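Local atomic coordinates of folylpolyglutamate synthase/dihydrofolate synthase (Thermotoga maritima, PDB entry 1O5Z), a protein that probably catalyses the ATP-dependent addition of L-glutamate to tetrahydrofolyl polyglutamates and to 7,8-dihydropteroate, in the synthesis of folates. Residues 74-86 against 144-157. Residues are numbered along the deposited sequence; the frame is centred on the assembly and turned at random.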
loop_
_atom_site.group_PDB
_atom_site.type_symbol
_atom_site.label_atom_id
_atom_site.label_comp_id
_atom_site.label_asym_id
_atom_site.label_seq_id
_atom_site.Cartn_x
_atom_site.Cartn_y
_atom_site.Cartn_z
ATOM N N LEU A 74 9.772 12.646 -5.823
ATOM C CA LEU A 74 10.819 13.312 -5.083
ATOM C C LEU A 74 12.147 12.636 -5.237
ATOM O O LEU A 74 13.171 13.306 -5.319
ATOM C CB LEU A 74 10.465 13.339 -3.610
ATOM C CG LEU A 74 9.258 14.197 -3.204
ATOM C CD1 LEU A 74 8.857 13.813 -1.784
ATOM C CD2 LEU A 74 9.586 15.677 -3.262
ATOM N N VAL A 75 12.142 11.313 -5.288
ATOM C CA VAL A 75 13.381 10.568 -5.597
ATOM C C VAL A 75 13.928 10.956 -6.990
ATOM O O VAL A 75 15.101 11.191 -7.116
ATOM C CB VAL A 75 13.203 9.049 -5.473
ATOM C CG1 VAL A 75 14.378 8.277 -6.164
ATOM C CG2 VAL A 75 13.111 8.683 -4.001
ATOM N N SER A 76 13.057 11.065 -8.000
ATOM C CA SER A 76 13.480 11.532 -9.323
ATOM C C SER A 76 14.010 12.930 -9.250
ATOM O O SER A 76 14.900 13.233 -10.017
ATOM C CB SER A 76 12.378 11.540 -10.381
ATOM O OG SER A 76 11.695 10.330 -10.357
ATOM N N GLN A 77 13.450 13.790 -8.380
ATOM C CA GLN A 77 13.893 15.179 -8.302
ATOM C C GLN A 77 15.242 15.268 -7.636
ATOM O O GLN A 77 15.924 16.304 -7.695
ATOM C CB GLN A 77 12.882 16.047 -7.581
ATOM C CG GLN A 77 13.238 17.517 -7.552
ATOM C CD GLN A 77 13.449 18.101 -8.935
ATOM O OE1 GLN A 77 12.658 17.848 -9.846
ATOM N NE2 GLN A 77 14.496 18.914 -9.095
ATOM N N GLY A 78 15.661 14.152 -7.065
ATOM C CA GLY A 78 16.979 14.048 -6.470
ATOM C C GLY A 78 16.982 14.295 -4.981
ATOM O O GLY A 78 18.054 14.415 -4.401
ATOM N N TYR A 79 15.826 14.389 -4.348
ATOM C CA TYR A 79 15.790 14.368 -2.876
ATOM C C TYR A 79 16.202 12.997 -2.314
ATOM O O TYR A 79 15.910 11.938 -2.898
ATOM C CB TYR A 79 14.379 14.719 -2.320
ATOM C CG TYR A 79 13.919 16.134 -2.602
ATOM C CD1 TYR A 79 13.101 16.390 -3.669
ATOM C CD2 TYR A 79 14.307 17.208 -1.805
ATOM C CE1 TYR A 79 12.650 17.651 -3.956
ATOM C CE2 TYR A 79 13.878 18.516 -2.104
ATOM C CZ TYR A 79 13.035 18.703 -3.198
ATOM O OH TYR A 79 12.536 19.923 -3.568
ATOM N N ARG A 80 16.819 13.026 -1.138
ATOM C CA ARG A 80 17.045 11.813 -0.399
ATOM C C ARG A 80 15.759 11.547 0.379
ATOM O O ARG A 80 15.429 12.301 1.324
ATOM C CB ARG A 80 18.240 11.955 0.525
ATOM C CG ARG A 80 18.700 10.664 1.150
ATOM C CD ARG A 80 20.065 10.753 1.826
ATOM N NE ARG A 80 20.870 9.686 1.242
ATOM C CZ ARG A 80 21.421 8.668 1.881
ATOM N NH1 ARG A 80 21.383 8.555 3.182
ATOM N NH2 ARG A 80 22.063 7.764 1.190
ATOM N N VAL A 81 15.067 10.466 0.009
ATOM C CA VAL A 81 13.728 10.202 0.482
ATOM C C VAL A 81 13.646 8.913 1.289
ATOM O O VAL A 81 14.045 7.870 0.812
ATOM C CB VAL A 81 12.750 10.105 -0.727
ATOM C CG1 VAL A 81 11.303 9.797 -0.319
ATOM C CG2 VAL A 81 12.806 11.390 -1.525
ATOM N N GLY A 82 13.105 8.986 2.506
ATOM C CA GLY A 82 12.668 7.794 3.215
ATOM C C GLY A 82 11.187 7.623 2.937
ATOM O O GLY A 82 10.453 8.584 2.827
ATOM N N SER A 83 10.735 6.400 2.768
ATOM C CA SER A 83 9.332 6.147 2.562
ATOM C C SER A 83 8.941 4.927 3.390
ATOM O O SER A 83 9.704 3.977 3.570
ATOM C CB SER A 83 8.996 5.981 1.061
ATOM O OG SER A 83 9.777 4.972 0.444
ATOM N N TYR A 84 7.738 5.035 3.939
ATOM C CA TYR A 84 7.222 4.127 4.969
ATOM C C TYR A 84 5.861 3.575 4.558
ATOM O O TYR A 84 4.949 4.349 4.367
ATOM C CB TYR A 84 7.133 4.829 6.324
ATOM C CG TYR A 84 6.739 3.880 7.384
ATOM C CD1 TYR A 84 7.455 2.719 7.596
ATOM C CD2 TYR A 84 5.616 4.096 8.150
ATOM C CE1 TYR A 84 7.079 1.811 8.579
ATOM C CE2 TYR A 84 5.221 3.194 9.118
ATOM C CZ TYR A 84 5.953 2.061 9.334
ATOM O OH TYR A 84 5.530 1.161 10.295
ATOM N N TYR A 85 5.785 2.248 4.387
ATOM C CA TYR A 85 4.558 1.595 3.978
ATOM C C TYR A 85 4.141 0.514 4.949
ATOM O O TYR A 85 4.920 0.072 5.773
ATOM C CB TYR A 85 4.700 0.987 2.591
ATOM C CG TYR A 85 5.219 1.941 1.532
ATOM C CD1 TYR A 85 6.576 2.206 1.412
ATOM C CD2 TYR A 85 4.355 2.561 0.631
ATOM C CE1 TYR A 85 7.050 3.049 0.405
ATOM C CE2 TYR A 85 4.835 3.422 -0.357
ATOM C CZ TYR A 85 6.172 3.659 -0.460
ATOM O OH TYR A 85 6.643 4.507 -1.427
ATOM N N SER A 86 2.889 0.115 4.806
ATOM C CA SER A 86 2.291 -1.030 5.522
ATOM C C SER A 86 1.078 -1.477 4.725
ATOM O O SER A 86 0.417 -0.642 4.126
ATOM C CB SER A 86 1.819 -0.689 6.936
ATOM O OG SER A 86 0.978 0.472 6.926
ATOM N N PHE A 144 15.482 6.514 8.811
ATOM C CA PHE A 144 15.482 7.740 8.076
ATOM C C PHE A 144 16.411 8.737 8.680
ATOM O O PHE A 144 17.052 9.460 7.947
ATOM C CB PHE A 144 14.071 8.332 8.001
ATOM C CG PHE A 144 13.073 7.434 7.367
ATOM C CD1 PHE A 144 13.446 6.492 6.403
ATOM C CD2 PHE A 144 11.738 7.528 7.710
ATOM C CE1 PHE A 144 12.511 5.644 5.814
ATOM C CE2 PHE A 144 10.794 6.694 7.117
ATOM C CZ PHE A 144 11.200 5.740 6.147
ATOM N N ALA A 145 16.453 8.812 10.000
ATOM C CA ALA A 145 17.418 9.666 10.690
ATOM C C ALA A 145 18.876 9.180 10.479
ATOM O O ALA A 145 19.759 9.967 10.116
ATOM C CB ALA A 145 17.098 9.737 12.201
ATOM N N GLU A 146 19.138 7.886 10.677
ATOM C CA GLU A 146 20.502 7.395 10.538
ATOM C C GLU A 146 20.904 7.655 9.076
ATOM O O GLU A 146 22.058 7.930 8.796
ATOM C CB GLU A 146 20.708 5.922 11.018
ATOM C CG GLU A 146 19.929 5.513 12.295
ATOM C CD GLU A 146 20.696 4.802 13.462
ATOM O OE1 GLU A 146 20.860 5.486 14.527
ATOM O OE2 GLU A 146 21.077 3.569 13.417
ATOM N N LYS A 147 19.962 7.651 8.143
ATOM C CA LYS A 147 20.326 7.845 6.735
ATOM C C LYS A 147 20.332 9.308 6.302
ATOM O O LYS A 147 20.556 9.591 5.122
ATOM C CB LYS A 147 19.375 7.073 5.797
ATOM C CG LYS A 147 19.513 5.576 5.883
ATOM C CD LYS A 147 20.860 5.117 5.377
ATOM C CE LYS A 147 20.952 3.597 5.432
ATOM N NZ LYS A 147 22.276 3.058 4.959
ATOM N N ASN A 148 20.067 10.240 7.219
ATOM C CA ASN A 148 20.083 11.672 6.854
ATOM C C ASN A 148 19.191 12.003 5.645
ATOM O O ASN A 148 19.590 12.681 4.730
ATOM C CB ASN A 148 21.514 12.152 6.613
ATOM C CG ASN A 148 22.438 11.822 7.782
ATOM O OD1 ASN A 148 22.072 11.959 8.956
ATOM N ND2 ASN A 148 23.624 11.353 7.471
ATOM N N VAL A 149 17.966 11.539 5.674
ATOM C CA VAL A 149 17.046 11.813 4.560
ATOM C C VAL A 149 16.628 13.284 4.574
ATOM O O VAL A 149 16.700 13.952 5.603
ATOM C CB VAL A 149 15.826 10.868 4.565
ATOM C CG1 VAL A 149 16.265 9.399 4.532
ATOM C CG2 VAL A 149 14.914 11.140 5.750
ATOM N N ASP A 150 16.261 13.803 3.416
ATOM C CA ASP A 150 15.759 15.183 3.306
ATOM C C ASP A 150 14.290 15.177 3.721
ATOM O O ASP A 150 13.812 16.076 4.391
ATOM C CB ASP A 150 15.817 15.681 1.864
ATOM C CG ASP A 150 17.239 15.779 1.329
ATOM O OD1 ASP A 150 18.117 16.237 2.109
ATOM O OD2 ASP A 150 17.542 15.433 0.140
ATOM N N ILE A 151 13.595 14.152 3.267
ATOM C CA ILE A 151 12.186 14.033 3.500
ATOM C C ILE A 151 11.733 12.602 3.629
ATOM O O ILE A 151 12.276 11.688 2.990
ATOM C CB ILE A 151 11.406 14.803 2.410
ATOM C CG1 ILE A 151 9.930 14.540 2.533
ATOM C CG2 ILE A 151 11.890 14.492 1.006
ATOM C CD1 ILE A 151 9.161 15.542 1.780
ATOM N N ALA A 152 10.754 12.406 4.503
ATOM C CA ALA A 152 10.142 11.097 4.682
ATOM C C ALA A 152 8.673 11.145 4.247
ATOM O O ALA A 152 7.962 12.055 4.603
ATOM C CB ALA A 152 10.290 10.615 6.123
ATOM N N VAL A 153 8.241 10.177 3.443
ATOM C CA VAL A 153 6.842 10.031 3.053
ATOM C C VAL A 153 6.279 8.878 3.812
ATOM O O VAL A 153 6.786 7.765 3.741
ATOM C CB VAL A 153 6.713 9.803 1.550
ATOM C CG1 VAL A 153 5.258 9.755 1.117
ATOM C CG2 VAL A 153 7.437 10.924 0.797
ATOM N N LEU A 154 5.210 9.142 4.564
ATOM C CA LEU A 154 4.664 8.187 5.506
ATOM C C LEU A 154 3.243 7.848 5.167
ATOM O O LEU A 154 2.371 8.690 5.196
ATOM C CB LEU A 154 4.711 8.776 6.903
ATOM C CG LEU A 154 6.075 9.388 7.226
ATOM C CD1 LEU A 154 5.910 10.351 8.381
ATOM C CD2 LEU A 154 7.005 8.285 7.559
ATOM N N GLU A 155 3.042 6.577 4.898
ATOM C CA GLU A 155 1.746 6.007 4.777
ATOM C C GLU A 155 1.180 5.657 6.186
ATOM O O GLU A 155 1.786 4.930 6.960
ATOM C CB GLU A 155 1.815 4.738 3.886
ATOM C CG GLU A 155 0.458 4.077 3.739
ATOM C CD GLU A 155 0.472 2.775 3.036
ATOM O OE1 GLU A 155 1.545 2.282 2.654
ATOM O OE2 GLU A 155 -0.645 2.268 2.848
ATOM N N VAL A 156 -0.020 6.136 6.459
ATOM C CA VAL A 156 -0.732 5.797 7.664
ATOM C C VAL A 156 -0.921 4.291 7.688
ATOM O O VAL A 156 -1.242 3.658 6.648
ATOM C CB VAL A 156 -2.094 6.496 7.708
ATOM C CG1 VAL A 156 -2.896 6.017 8.887
ATOM C CG2 VAL A 156 -1.923 8.042 7.699
ATOM N N GLY A 157 -0.683 3.698 8.860
ATOM C CA GLY A 157 -0.980 2.271 9.082
ATOM C C GLY A 157 -2.474 2.012 9.003
ATOM O O GLY A 157 -2.931 1.246 8.200
HETATM O O HOH W 1 2.926 2.701 7.050
#
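Gly82 and Val153 lie at the middle of a parallel strand pairing, 81-84 beside 151-155. Gly82 N gives its hydrogen to Ile151 O, and Gly82 O takes one from Val153 N at 2.8 Å. Tyr84 repeats the pattern with Val153 O and Glu155 N. At the start of the pair Arg80 O accepts two donors, Asp150 N at 2.7 Å and Ile151 N. Asp150 returns a bond: its OD2 receives Arg80 N at 2.8 Å, nearly straight (171°) but from above the carboxylate plane. At the other end Glu155, with CG anti to its backbone N (chi1 179°), extends across to Ser86 of the neighbouring segment. Its OE1 takes a weak bond from Ser86 N at 3.3 Å and also bonds an unidentified ligand. A water joins Ser86 OG to Glu155 O. Phe144 lays one ring face over Gly82 CA, a CH-pi contact of 3.8 Å to the ring centroid. A CB on Gly82 would strike this ring. With an alanine at Phe144, Gly82 CA would probably lose its aromatic cover and Tyr84 CB its neighbour, CZ of the phenylalanine. On the other face Leu74 CD1 meets Ile151 CD1 and Val153 CG2. The pair belongs to the mixed sheet of the Mur ligase middle domain. Helix 63-77 covers the face of Val81 and Val153, helix 132-146 brings Phe144 to the other, and strands 96-98 and 53-58 flank the pair.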